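Local coordinates for protein autolysin E (Staphylococcus aureus, PDB 4PI8) that probably cleaves the glycan strands of peptidoglycan as an autolytic glycosidase of the lysozyme clan, binding the disaccharide NAG-NAM, at residues D6-F11 with R223-K228; M54-I59 with M208-Y212; A14-Q19 with I41-M45. The protein carries 1 engineered substitution. The contacts are given in a common frame with arbitrary orientation. Numbering follows the deposited sequence.

Contact 1: D6-F11 with R223-K228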
ATOM      1  N   ASP A   6      14.862 -12.610  11.178  1.00 26.15           N
ATOM      2  CA  ASP A   6      13.469 -12.184  11.294  1.00 23.03           C
ATOM      3  C   ASP A   6      12.490 -13.319  11.035  1.00 21.36           C
ATOM      4  O   ASP A   6      11.267 -13.090  10.902  1.00 21.40           O
ATOM      5  CB  ASP A   6      13.216 -11.012  10.339  1.00 25.87           C
ATOM      6  CG  ASP A   6      13.730 -11.279   8.940  1.00 27.76           C
ATOM      7  OD1 ASP A   6      13.926 -12.462   8.598  1.00 26.03           O
ATOM      8  OD2 ASP A   6      14.044 -10.327   8.189  1.00 31.97           O
ATOM      9  N   VAL A   7      12.975 -14.566  10.962  1.00 19.66           N
ATOM     10  CA  VAL A   7      12.100 -15.712  10.812  1.00 18.92           C
ATOM     11  C   VAL A   7      11.784 -16.221  12.220  1.00 20.72           C
ATOM     12  O   VAL A   7      12.596 -16.877  12.904  1.00 24.15           O
ATOM     13  CB  VAL A   7      12.663 -16.813   9.873  1.00 20.66           C
ATOM     14  CG1 VAL A   7      11.798 -18.020   9.842  1.00 22.12           C
ATOM     15  CG2 VAL A   7      12.883 -16.261   8.473  1.00 20.44           C
ATOM     16  N   ASN A   8      10.595 -15.924  12.675  1.00 17.00           N
ATOM     17  CA  ASN A   8      10.173 -16.134  14.064  1.00 17.23           C
ATOM     18  C   ASN A   8       9.114 -17.158  14.312  1.00 17.04           C
ATOM     19  O   ASN A   8       9.054 -17.697  15.473  1.00 18.79           O
ATOM     20  CB  ASN A   8       9.668 -14.796  14.618  1.00 17.16           C
ATOM     21  CG  ASN A   8      10.759 -13.819  14.908  1.00 21.34           C
ATOM     22  OD1 ASN A   8      11.932 -14.184  15.102  1.00 22.41           O
ATOM     23  ND2 ASN A   8      10.408 -12.552  14.935  1.00 20.81           N
ATOM     24  N   TYR A   9       8.239 -17.467  13.359  1.00 15.52           N
ATOM     25  CA  TYR A   9       7.052 -18.267  13.550  1.00 14.98           C
ATOM     26  C   TYR A   9       6.946 -19.330  12.464  1.00 16.91           C
ATOM     27  O   TYR A   9       7.378 -19.101  11.336  1.00 16.90           O
ATOM     28  CB  TYR A   9       5.779 -17.427  13.582  1.00 15.49           C
ATOM     29  CG  TYR A   9       5.704 -16.549  14.758  1.00 16.23           C
ATOM     30  CD1 TYR A   9       5.191 -17.048  15.950  1.00 16.87           C
ATOM     31  CD2 TYR A   9       6.153 -15.243  14.761  1.00 15.33           C
ATOM     32  CE1 TYR A   9       5.084 -16.251  17.065  1.00 18.00           C
ATOM     33  CE2 TYR A   9       6.038 -14.451  15.905  1.00 16.26           C
ATOM     34  CZ  TYR A   9       5.530 -14.975  17.063  1.00 15.95           C
ATOM     35  OH  TYR A   9       5.464 -14.159  18.176  1.00 15.58           O
ATOM     36  N   SER A  10       6.394 -20.502  12.791  1.00 18.14           N
ATOM     37  CA  SER A  10       5.956 -21.443  11.812  1.00 18.75           C
ATOM     38  C   SER A  10       4.743 -20.873  11.077  1.00 19.68           C
ATOM     39  O   SER A  10       3.986 -19.987  11.594  1.00 18.50           O
ATOM     40  CB  SER A  10       5.531 -22.787  12.416  1.00 21.43           C
ATOM     41  OG  SER A  10       4.373 -22.652  13.185  1.00 22.55           O
ATOM     42  N   PHE A  11       4.486 -21.369   9.876  1.00 18.42           N
ATOM     43  CA  PHE A  11       3.275 -20.942   9.158  1.00 18.79           C
ATOM     44  C   PHE A  11       2.029 -21.195   9.938  1.00 18.78           C
ATOM     45  O   PHE A  11       1.161 -20.352  10.071  1.00 18.93           O
ATOM     46  CB  PHE A  11       3.229 -21.647   7.771  1.00 19.08           C
ATOM     47  CG  PHE A  11       2.080 -21.230   6.913  1.00 20.44           C
ATOM     48  CD1 PHE A  11       2.043 -19.931   6.408  1.00 21.52           C
ATOM     49  CD2 PHE A  11       0.998 -22.046   6.670  1.00 21.65           C
ATOM     50  CE1 PHE A  11       0.987 -19.498   5.615  1.00 23.27           C
ATOM     51  CE2 PHE A  11      -0.037 -21.604   5.881  1.00 24.03           C
ATOM     52  CZ  PHE A  11      -0.047 -20.345   5.356  1.00 23.11           C
ATOM     53  N   ARG A 223      12.373 -12.266  -2.109  1.00 18.35           N
ATOM     54  CA  ARG A 223      12.604 -13.024  -0.867  1.00 18.55           C
ATOM     55  C   ARG A 223      11.665 -14.178  -0.812  1.00 18.01           C
ATOM     56  O   ARG A 223      10.445 -14.047  -0.913  1.00 18.78           O
ATOM     57  CB  ARG A 223      12.414 -12.146   0.337  1.00 18.30           C
ATOM     58  CG  ARG A 223      12.504 -12.965   1.615  1.00 18.08           C
ATOM     59  CD  ARG A 223      12.557 -12.072   2.835  1.00 17.80           C
ATOM     60  NE  ARG A 223      12.461 -12.900   4.016  1.00 17.73           N
ATOM     61  CZ  ARG A 223      12.740 -12.515   5.257  1.00 18.64           C
ATOM     62  NH1 ARG A 223      13.173 -11.292   5.539  1.00 20.98           N
ATOM     63  NH2 ARG A 223      12.606 -13.418   6.209  1.00 19.44           N
ATOM     64  N   GLN A 224      12.224 -15.370  -0.585  1.00 22.79           N
ATOM     65  CA  GLN A 224      11.464 -16.602  -0.554  1.00 24.33           C
ATOM     66  C   GLN A 224      10.864 -17.050   0.781  1.00 20.59           C
ATOM     67  O   GLN A 224       9.794 -17.639   0.803  1.00 22.20           O
ATOM     68  CB  GLN A 224      12.403 -17.773  -0.995  1.00 31.05           C
ATOM     69  CG  GLN A 224      13.146 -17.567  -2.302  1.00 39.27           C
ATOM     70  CD  GLN A 224      12.219 -17.506  -3.502  1.00 46.29           C
ATOM     71  OE1 GLN A 224      11.285 -18.309  -3.643  1.00 53.57           O
ATOM     72  NE2 GLN A 224      12.479 -16.552  -4.384  1.00 49.00           N
ATOM     73  N   THR A 225      11.598 -16.836   1.848  1.00 19.15           N
ATOM     74  CA  THR A 225      11.366 -17.532   3.098  1.00 19.63           C
ATOM     75  C   THR A 225      10.981 -16.548   4.199  1.00 17.35           C
ATOM     76  O   THR A 225      11.701 -15.606   4.477  1.00 18.52           O
ATOM     77  CB  THR A 225      12.622 -18.336   3.476  1.00 21.69           C
ATOM     78  OG1 THR A 225      12.866 -19.339   2.452  1.00 26.19           O
ATOM     79  CG2 THR A 225      12.458 -19.039   4.793  1.00 22.26           C
ATOM     80  N   TYR A 226       9.879 -16.873   4.830  1.00 17.22           N
ATOM     81  CA  TYR A 226       9.291 -16.042   5.911  1.00 16.54           C
ATOM     82  C   TYR A 226       8.996 -16.770   7.181  1.00 18.53           C
ATOM     83  O   TYR A 226       8.835 -16.111   8.213  1.00 17.39           O
ATOM     84  CB  TYR A 226       8.006 -15.394   5.385  1.00 17.02           C
ATOM     85  CG  TYR A 226       8.260 -14.562   4.163  1.00 17.06           C
ATOM     86  CD1 TYR A 226       8.627 -13.237   4.251  1.00 16.78           C
ATOM     87  CD2 TYR A 226       8.195 -15.144   2.918  1.00 17.82           C
ATOM     88  CE1 TYR A 226       8.887 -12.494   3.120  1.00 15.90           C
ATOM     89  CE2 TYR A 226       8.452 -14.409   1.782  1.00 17.21           C
ATOM     90  CZ  TYR A 226       8.807 -13.095   1.898  1.00 16.44           C
ATOM     91  OH  TYR A 226       9.106 -12.363   0.757  1.00 17.26           O
ATOM     92  N   TYR A 227       8.848 -18.103   7.134  1.00 16.86           N
ATOM     93  CA  TYR A 227       8.362 -18.907   8.238  1.00 17.83           C
ATOM     94  C   TYR A 227       9.334 -20.031   8.527  1.00 20.08           C
ATOM     95  O   TYR A 227      10.098 -20.425   7.665  1.00 21.60           O
ATOM     96  CB  TYR A 227       6.970 -19.465   7.913  1.00 17.83           C
ATOM     97  CG  TYR A 227       5.929 -18.406   7.643  1.00 16.74           C
ATOM     98  CD1 TYR A 227       5.421 -17.624   8.683  1.00 16.68           C
ATOM     99  CD2 TYR A 227       5.499 -18.165   6.360  1.00 17.03           C
ATOM    100  CE1 TYR A 227       4.486 -16.630   8.459  1.00 15.92           C
ATOM    101  CE2 TYR A 227       4.505 -17.198   6.124  1.00 15.61           C
ATOM    102  CZ  TYR A 227       4.040 -16.418   7.143  1.00 15.71           C
ATOM    103  OH  TYR A 227       3.083 -15.416   6.944  1.00 16.40           O
ATOM    104  N   LYS A 228       9.290 -20.514   9.765  1.00 20.16           N
ATOM    105  CA  LYS A 228      10.209 -21.591  10.174  1.00 23.31           C
ATOM    106  C   LYS A 228       9.879 -22.849   9.395  1.00 30.83           C
ATOM    107  O   LYS A 228       8.732 -23.100   9.097  1.00 37.21           O
ATOM    108  CB  LYS A 228      10.083 -21.828  11.695  1.00 23.54           C
ATOM    109  CG  LYS A 228      10.650 -20.683  12.473  1.00 28.46           C
ATOM    110  CD  LYS A 228      10.668 -20.887  13.984  1.00 36.64           C
ATOM    111  CE  LYS A 228      11.651 -19.950  14.648  1.00 39.56           C
ATOM    112  NZ  LYS A 228      11.874 -20.430  16.048  1.00 46.62           N
ATOM    113  OXT LYS A 228      10.825 -23.595   9.056  1.00 36.14           O
TER
HETATM  114  O   HOH W   1       9.762 -13.485   8.559  1.00 19.24           O
HETATM  115  O   HOH W   2       8.193 -15.690  10.962  1.00 16.32           O
HETATM  116  O   HOH W   3       6.275 -23.258   8.716  1.00 30.41           O

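Contact 2: M54-I59 with M208-Y212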
ATOM      1  N   MET A  54       5.925 -10.370  -7.757  1.00 20.66           N
ATOM      2  CA  MET A  54       5.933  -8.933  -7.371  0.50 19.46           C
ATOM      3  C   MET A  54       5.637  -8.739  -5.885  1.00 16.43           C
ATOM      4  O   MET A  54       6.157  -7.800  -5.336  1.00 16.41           O
ATOM      5  CB  MET A  54       4.851  -8.066  -8.098  0.50 20.48           C
ATOM      6  CG  MET A  54       5.200  -7.251  -9.338  0.50 23.27           C
ATOM      7  SD  MET A  54       6.846  -6.523  -9.283  0.50 24.85           S
ATOM      8  CE  MET A  54       7.496  -7.881 -10.140  0.50 16.50           C
ATOM      9  N   LYS A  55       4.782  -9.592  -5.281  1.00 15.68           N
ATOM     10  CA  LYS A  55       4.456  -9.373  -3.865  1.00 15.90           C
ATOM     11  C   LYS A  55       5.642  -9.681  -2.956  1.00 15.49           C
ATOM     12  O   LYS A  55       5.603  -9.313  -1.761  1.00 14.41           O
ATOM     13  CB  LYS A  55       3.173  -9.978  -3.447  0.54 18.33           C
ATOM     14  CG  LYS A  55       3.148 -11.467  -3.423  0.54 19.30           C
ATOM     15  CD  LYS A  55       1.856 -11.965  -2.809  0.54 21.51           C
ATOM     16  CE  LYS A  55       0.762 -12.332  -3.791  0.54 22.19           C
ATOM     17  NZ  LYS A  55      -0.352 -13.085  -3.143  0.54 20.64           N
ATOM     18  N   TYR A  56       6.675 -10.358  -3.467  1.00 14.29           N
ATOM     19  CA  TYR A  56       7.817 -10.765  -2.672  1.00 15.16           C
ATOM     20  C   TYR A  56       9.052  -9.990  -3.015  1.00 14.79           C
ATOM     21  O   TYR A  56      10.139 -10.250  -2.537  1.00 16.86           O
ATOM     22  CB  TYR A  56       8.035 -12.270  -2.891  1.00 15.08           C
ATOM     23  CG  TYR A  56       6.838 -13.099  -2.562  1.00 15.68           C
ATOM     24  CD1 TYR A  56       6.331 -13.221  -1.291  1.00 16.46           C
ATOM     25  CD2 TYR A  56       6.134 -13.750  -3.587  1.00 17.26           C
ATOM     26  CE1 TYR A  56       5.209 -13.962  -1.034  1.00 18.62           C
ATOM     27  CE2 TYR A  56       5.020 -14.507  -3.310  1.00 19.04           C
ATOM     28  CZ  TYR A  56       4.556 -14.620  -2.029  1.00 19.18           C
ATOM     29  OH  TYR A  56       3.404 -15.360  -1.750  1.00 22.78           O
ATOM     30  N   MET A  57       8.912  -8.966  -3.858  1.00 14.74           N
ATOM     31  CA  MET A  57      10.008  -8.149  -4.343  1.00 14.64           C
ATOM     32  C   MET A  57      10.268  -6.937  -3.461  1.00 13.97           C
ATOM     33  O   MET A  57       9.325  -6.193  -3.087  1.00 13.95           O
ATOM     34  CB  MET A  57       9.706  -7.700  -5.754  1.00 16.55           C
ATOM     35  CG  MET A  57      10.859  -7.023  -6.413  1.00 16.63           C
ATOM     36  SD  MET A  57      10.449  -6.255  -7.991  1.00 18.76           S
ATOM     37  CE  MET A  57       9.555  -4.838  -7.314  1.00 20.22           C
ATOM     38  N   ASP A  58      11.520  -6.635  -3.164  1.00 14.55           N
ATOM     39  CA  ASP A  58      11.901  -5.530  -2.339  1.00 14.58           C
ATOM     40  C   ASP A  58      11.517  -4.233  -3.047  1.00 15.22           C
ATOM     41  O   ASP A  58      11.953  -3.993  -4.192  1.00 17.04           O
ATOM     42  CB  ASP A  58      13.419  -5.619  -2.135  1.00 15.75           C
ATOM     43  CG  ASP A  58      13.995  -4.530  -1.329  1.00 19.17           C
ATOM     44  OD1 ASP A  58      13.378  -3.538  -0.966  1.00 17.45           O
ATOM     45  OD2 ASP A  58      15.233  -4.644  -0.971  1.00 24.27           O
ATOM     46  N   ILE A  59      10.614  -3.454  -2.443  1.00 12.58           N
ATOM     47  CA  ILE A  59      10.132  -2.163  -2.984  1.00 13.04           C
ATOM     48  C   ILE A  59      10.780  -0.957  -2.367  1.00 12.87           C
ATOM     49  O   ILE A  59      10.349   0.179  -2.551  1.00 13.56           O
ATOM     50  CB  ILE A  59       8.563  -2.115  -2.977  1.00 12.42           C
ATOM     51  CG1 ILE A  59       8.025  -2.529  -1.604  1.00 12.57           C
ATOM     52  CG2 ILE A  59       8.028  -2.975  -4.093  1.00 13.34           C
ATOM     53  CD1 ILE A  59       6.556  -2.313  -1.403  1.00 12.41           C
ATOM     54  N   MET A 208       1.721  -3.456 -10.659  1.00 12.34           N
ATOM     55  CA  MET A 208       3.136  -3.329 -10.759  1.00 12.45           C
ATOM     56  C   MET A 208       3.685  -4.166 -11.887  1.00 12.33           C
ATOM     57  O   MET A 208       4.541  -3.703 -12.632  1.00 12.69           O
ATOM     58  CB  MET A 208       3.853  -3.768  -9.477  1.00 12.47           C
ATOM     59  CG  MET A 208       3.632  -2.783  -8.337  1.00 12.18           C
ATOM     60  SD  MET A 208       4.399  -3.325  -6.782  1.00 14.78           S
ATOM     61  CE  MET A 208       6.063  -3.237  -7.241  1.00 19.83           C
ATOM     62  N   ASP A 209       3.205  -5.403 -11.984  1.00 12.80           N
ATOM     63  CA  ASP A 209       3.750  -6.282 -13.027  1.00 13.47           C
ATOM     64  C   ASP A 209       3.436  -5.706 -14.419  1.00 13.30           C
ATOM     65  O   ASP A 209       4.315  -5.752 -15.297  1.00 14.22           O
ATOM     66  CB  ASP A 209       3.171  -7.680 -12.875  1.00 15.52           C
ATOM     67  CG  ASP A 209       4.129  -8.758 -13.364  1.00 20.09           C
ATOM     68  OD1 ASP A 209       5.346  -8.549 -13.506  1.00 23.47           O
ATOM     69  OD2 ASP A 209       3.608  -9.871 -13.518  1.00 23.52           O
ATOM     70  N   LYS A 210       2.225  -5.214 -14.598  1.00 12.30           N
ATOM     71  CA  LYS A 210       1.874  -4.617 -15.885  0.60 14.15           C
ATOM     72  C   LYS A 210       2.840  -3.460 -16.202  1.00 13.71           C
ATOM     73  O   LYS A 210       3.330  -3.310 -17.330  1.00 14.09           O
ATOM     74  CB  LYS A 210       0.423  -4.180 -15.864  0.60 17.66           C
ATOM     75  CG  LYS A 210      -0.247  -3.954 -17.197  0.60 19.73           C
ATOM     76  CD  LYS A 210      -1.730  -3.647 -16.976  0.60 22.92           C
ATOM     77  CE  LYS A 210      -2.567  -4.882 -17.089  0.60 22.50           C
ATOM     78  NZ  LYS A 210      -4.006  -4.523 -17.125  0.60 21.36           N
ATOM     79  N   SER A 211       3.118  -2.594 -15.221  1.00 13.69           N
ATOM     80  CA  SER A 211       3.967  -1.440 -15.480  1.00 13.87           C
ATOM     81  C   SER A 211       5.409  -1.869 -15.726  1.00 14.40           C
ATOM     82  O   SER A 211       6.106  -1.287 -16.584  1.00 14.69           O
ATOM     83  CB  SER A 211       3.882  -0.490 -14.298  1.00 14.72           C
ATOM     84  OG  SER A 211       2.601  -0.014 -14.119  1.00 16.97           O
ATOM     85  N   TYR A 212       5.901  -2.884 -15.010  1.00 13.94           N
ATOM     86  CA  TYR A 212       7.245  -3.404 -15.247  1.00 14.04           C
ATOM     87  C   TYR A 212       7.355  -3.885 -16.712  1.00 15.11           C
ATOM     88  O   TYR A 212       8.370  -3.627 -17.359  1.00 17.00           O
ATOM     89  CB  TYR A 212       7.639  -4.578 -14.297  1.00 15.00           C
ATOM     90  CG  TYR A 212       8.296  -4.125 -13.024  1.00 14.10           C
ATOM     91  CD1 TYR A 212       7.662  -3.276 -12.143  1.00 14.23           C
ATOM     92  CD2 TYR A 212       9.562  -4.538 -12.710  1.00 15.66           C
ATOM     93  CE1 TYR A 212       8.342  -2.824 -11.015  1.00 14.21           C
ATOM     94  CE2 TYR A 212      10.226  -4.090 -11.564  1.00 16.58           C
ATOM     95  CZ  TYR A 212       9.570  -3.223 -10.742  1.00 14.84           C
ATOM     96  OH  TYR A 212      10.254  -2.768  -9.623  1.00 15.56           O
TER

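Contact 3: A14-Q19 with I41-M45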
ATOM      1  N   ALA A  14       1.556 -18.663  12.635  1.00 16.23           N
ATOM      2  CA  ALA A  14       1.131 -17.390  12.053  1.00 15.53           C
ATOM      3  C   ALA A  14      -0.333 -17.367  11.624  1.00 15.51           C
ATOM      4  O   ALA A  14      -1.073 -16.426  11.856  1.00 15.20           O
ATOM      5  CB  ALA A  14       2.037 -17.031  10.894  1.00 16.18           C
ATOM      6  N   VAL A  15      -0.791 -18.472  11.019  1.00 15.37           N
ATOM      7  CA  VAL A  15      -2.174 -18.575  10.623  1.00 16.92           C
ATOM      8  C   VAL A  15      -3.104 -18.417  11.824  1.00 15.71           C
ATOM      9  O   VAL A  15      -4.088 -17.691  11.792  1.00 15.77           O
ATOM     10  CB  VAL A  15      -2.474 -19.901   9.904  1.00 18.80           C
ATOM     11  CG1 VAL A  15      -3.974 -20.097   9.755  1.00 19.66           C
ATOM     12  CG2 VAL A  15      -1.744 -19.969   8.588  1.00 17.99           C
ATOM     13  N   SER A  16      -2.777 -19.115  12.923  1.00 16.90           N
ATOM     14  CA  SER A  16      -3.623 -19.036  14.122  0.50 17.77           C
ATOM     15  C   SER A  16      -3.724 -17.595  14.637  1.00 15.95           C
ATOM     16  O   SER A  16      -4.743 -17.137  15.091  1.00 16.80           O
ATOM     17  CB  SER A  16      -3.072 -19.921  15.227  0.50 19.93           C
ATOM     18  OG  SER A  16      -3.195 -21.282  14.881  0.50 23.14           O
ATOM     19  N   MET A  17      -2.588 -16.897  14.587  1.00 14.79           N
ATOM     20  CA  MET A  17      -2.550 -15.487  15.013  1.00 14.77           C
ATOM     21  C   MET A  17      -3.432 -14.605  14.100  1.00 13.60           C
ATOM     22  O   MET A  17      -4.157 -13.820  14.582  1.00 13.88           O
ATOM     23  CB  MET A  17      -1.096 -15.026  15.063  1.00 14.11           C
ATOM     24  CG  MET A  17      -0.302 -15.701  16.170  1.00 15.02           C
ATOM     25  SD  MET A  17       1.478 -15.543  16.113  1.00 15.49           S
ATOM     26  CE  MET A  17       1.672 -13.917  16.714  1.00 14.97           C
ATOM     27  N   GLN A  18      -3.322 -14.816  12.767  1.00 14.21           N
ATOM     28  CA  GLN A  18      -4.112 -14.025  11.795  1.00 14.33           C
ATOM     29  C   GLN A  18      -5.622 -14.264  11.960  1.00 15.24           C
ATOM     30  O   GLN A  18      -6.417 -13.408  11.675  1.00 15.30           O
ATOM     31  CB  GLN A  18      -3.727 -14.389  10.383  1.00 14.47           C
ATOM     32  CG  GLN A  18      -2.328 -14.021   9.956  1.00 14.07           C
ATOM     33  CD  GLN A  18      -1.988 -12.537   9.911  1.00 12.26           C
ATOM     34  OE1 GLN A  18      -2.878 -11.693  10.005  1.00 14.05           O
ATOM     35  NE2 GLN A  18      -0.726 -12.268   9.715  1.00 13.35           N
ATOM     36  N   GLN A  19      -5.945 -15.469  12.456  1.00 15.89           N
ATOM     37  CA  GLN A  19      -7.328 -15.863  12.715  1.00 16.42           C
ATOM     38  C   GLN A  19      -7.783 -15.506  14.131  1.00 16.76           C
ATOM     39  O   GLN A  19      -8.920 -15.832  14.567  1.00 18.30           O
ATOM     40  CB  GLN A  19      -7.454 -17.379  12.514  1.00 16.42           C
ATOM     41  CG  GLN A  19      -7.216 -17.829  11.095  1.00 17.99           C
ATOM     42  CD  GLN A  19      -7.093 -19.344  10.934  1.00 21.05           C
ATOM     43  OE1 GLN A  19      -6.862 -20.077  11.913  1.00 21.54           O
ATOM     44  NE2 GLN A  19      -7.239 -19.822   9.712  1.00 20.82           N
ATOM     45  N   ILE A  41      -8.551 -16.783   4.901  1.00 20.73           N
ATOM     46  CA  ILE A  41      -7.355 -16.105   5.471  1.00 18.95           C
ATOM     47  C   ILE A  41      -6.149 -16.978   5.272  1.00 18.19           C
ATOM     48  O   ILE A  41      -5.088 -16.543   4.771  1.00 18.94           O
ATOM     49  CB  ILE A  41      -7.548 -15.830   6.947  1.00 18.21           C
ATOM     50  CG1 ILE A  41      -8.595 -14.792   7.180  1.00 20.09           C
ATOM     51  CG2 ILE A  41      -6.208 -15.399   7.569  1.00 17.65           C
ATOM     52  CD1 ILE A  41      -9.144 -14.767   8.609  1.00 20.75           C
ATOM     53  N   ALA A  42      -6.233 -18.260   5.656  1.00 19.06           N
ATOM     54  CA  ALA A  42      -5.129 -19.157   5.500  1.00 18.85           C
ATOM     55  C   ALA A  42      -4.641 -19.295   4.055  1.00 19.49           C
ATOM     56  O   ALA A  42      -3.453 -19.355   3.796  1.00 20.28           O
ATOM     57  CB  ALA A  42      -5.454 -20.543   6.093  1.00 20.52           C
ATOM     58  N   LYS A  43      -5.598 -19.420   3.117  1.00 21.04           N
ATOM     59  CA  LYS A  43      -5.253 -19.567   1.721  1.00 23.22           C
ATOM     60  C   LYS A  43      -4.475 -18.321   1.191  1.00 19.61           C
ATOM     61  O   LYS A  43      -3.467 -18.420   0.498  1.00 21.75           O
ATOM     62  CB  LYS A  43      -6.538 -19.790   0.886  1.00 27.03           C
ATOM     63  CG  LYS A  43      -6.250 -19.935  -0.603  1.00 33.33           C
ATOM     64  CD  LYS A  43      -7.492 -20.092  -1.469  1.00 42.72           C
ATOM     65  CE  LYS A  43      -7.121 -19.736  -2.903  1.00 47.43           C
ATOM     66  NZ  LYS A  43      -8.200 -20.071  -3.870  1.00 53.12           N
ATOM     67  N   ALA A  44      -5.003 -17.175   1.592  1.00 20.35           N
ATOM     68  CA  ALA A  44      -4.502 -15.860   1.136  1.00 18.75           C
ATOM     69  C   ALA A  44      -3.066 -15.608   1.571  1.00 18.89           C
ATOM     70  O   ALA A  44      -2.265 -15.054   0.820  1.00 21.10           O
ATOM     71  CB  ALA A  44      -5.377 -14.728   1.607  1.00 19.28           C
ATOM     72  N   MET A  45      -2.699 -16.098   2.761  1.00 16.84           N
ATOM     73  CA  MET A  45      -1.364 -15.892   3.295  1.00 19.10           C
ATOM     74  C   MET A  45      -0.382 -16.982   2.893  1.00 18.08           C
ATOM     75  O   MET A  45       0.826 -16.898   3.153  1.00 19.49           O
ATOM     76  CB  MET A  45      -1.395 -15.594   4.830  1.00 20.79           C
ATOM     77  CG  MET A  45      -1.916 -16.752   5.594  1.00 19.70           C
ATOM     78  SD  MET A  45      -2.137 -16.395   7.346  1.00 17.82           S
ATOM     79  CE  MET A  45      -0.446 -16.439   7.866  1.00 19.07           C
TER

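Contact 1: D6-F11 with R223-K228
Lys228, Val7 and Tyr227 bury the most surface here, where the chain's C-terminal end lies against a loop near its N-terminus. Lys228 is the last residue. Its backbone N donates a hydrogen bond of 2.8 Å to Tyr9 O, the one direct backbone hydrogen bond between 6-11 and 223-228. The aliphatic part of its side chain runs along the loop, with Lys228 CE 3.5 Å from Asn8 O. Water 3 joins its O to Phe11 N.

Val7 points toward the tail and packs mostly on backbone. Val7 CG1 lies 3.4 Å from Tyr227 C, and Val7 CG2 lies 3.6 Å from Arg223 NH2. Beside it, Asp6 and Arg223 form a two-pronged salt bridge: Arg223 NH2 to Asp6 OD1 is 2.9 Å and Arg223 NH1 to Asp6 OD2 is 3.0 Å. Arg223 NE and NH2 also donate to Thr225 O, at 2.8 and 2.9 Å, so the guanidinium is held from both segments. Waters 1 and 2 both donate to Tyr226 O and link it to Asp6 O and Asn8 N.

Tyr227 offers a ring face to Phe11. The pair is T-shaped, with the Phe11 edge toward that face, centroids 5.4 Å apart and planes at 76°. Phe11 CA adds a CH-pi contact. Tyr227 OH is hydrogen-bonded to Tyr180 OH.

Ser10 is the N-cap of helix 11-18. The bonds of Lys228 to Tyr9 and, through water 3, to Phe11 lie on either side of it in sequence. Tyr227 also touches Ala14 on helix 11-18 and Met45 on helix 38-45, while Arg223 and Tyr226 rest on helix 179-184.

Contact 2: M54-I59 with M208-Y212
Apolar packing makes up most of this contact. Met54 sits in the short 3-10 segment 54-56 and has the largest share of the buried surface. Its CG meets Met208 CB at 3.7 Å and backbone Asp209 N at 3.8 Å. Met208 reaches from helix 200-215 toward the loop. Its CE lies 3.8 Å from Met57 CE and 3.7 Å from Ile59 CG2. Met208 thus touches three side chains of 54-59.

Sulfur-aromatic contacts form the second group, and both involve Tyr212. Met54 SD lies over the ring face, 4.4 Å from the Tyr212 ring centroid and 11° off the ring normal. Met57 SD approaches obliquely, 4.9 Å from the same centroid. Both are Met-aromatic contacts. The Met57 methyl is also close to the phenol, with Met57 CE 3.2 Å from Tyr212 OH.

Hydrogen bonds between the two segments are absent. Polar groups bond to other partners: Tyr212 OH pairs with Asn97 ND2, and Tyr212 N donates the helical hydrogen bond to Met208 O at 2.9 Å. Met208 and Tyr212 are four residues apart, so both face the loop from the same side of the helix. Ile59 and Met208 also touch Tyr100 of helix 98-108 and Leu179 of helix 179-184, extending the apolar cluster.

Three methionines, an isoleucine and a tyrosine, all buried, make this part of the hydrophobic core. Between 54-59 and 208-212 the hold is by dispersion and sulfur-pi contacts, without directional polar bonds. Lys55 adds a salt bridge to Asp202, further back along the same helix.

Contact 3: A14-Q19 with I41-M45
Met45 lays its thioether across helix 11-18, over Ala14, Val15 and Gln18. It is the most heavily covered residue of the contact. Met45 CE lies 4.0 Å from Ala14 CB and 3.8 Å from Val15 N. Met45 SD lies 3.8 Å from Val15 CG2 and 3.5 Å from Gln18 CG. The methyl therefore reaches the helix backbone, and the sulfur rests between two side chains.

Ala42 and Ile41 extend the interface. Val15 CG1 meets Ala42 CB at 4.0 Å. Val15 and Ala42 are the nearest pair, with CA atoms 5.9 Å apart; Ala42 offers only a methyl at this point. Ile41 CG2 packs on Gln18 CB at 3.9 Å. Gln19, the first residue beyond the helix, brings its CG to 4.4 Å from Ile41 CD1.

No hydrogen bond joins the two segments. The glutamines use their carbon chains for packing and send their amides to other partners. Gln18 NE2 bonds to Gln193 OE1, and Gln18 OE1 accepts from Gln25 NE2. Gln19 NE2 donates to Asn38 O, at the start of helix 38-45. Trp184 of helix 179-184 touches both Gln18 and Met45.

The axes of the segments 14-18 and 41-45 approach to 10.0 Å at an angle of 128°, so the helices run obliquely antiparallel. The strands 26-29 and 32-35 form a beta hairpin in the connection between them. The arrangement is two helices joined through a beta hairpin, packed beside the glycan site: the Gln18 side chain is about 6 Å from the bound NAG, and its partner Gln193 belongs to the sugar pocket.

In the fold
Contact 1 brings the two ends of the chain together, and contacts 3 and 2 both fall between its segments in sequence. Contact 3 closes before contact 2 opens. Contacts 1 and 3 have centres about 13 Å apart and share helix 11-18; Tyr227 CE1 packs on Ala14 CB at 3.5 Å. Contact 2 lies deeper, its centre about 20 Å from that of contact 1 and 23 Å from that of contact 3. It meets contact 1 through Arg223 N and Tyr56 O, 3.0 Å apart, a probable hydrogen bond. The C-terminal tail thus runs from the core-facing loop 54-59 to the N-terminal helices beside the glycan site.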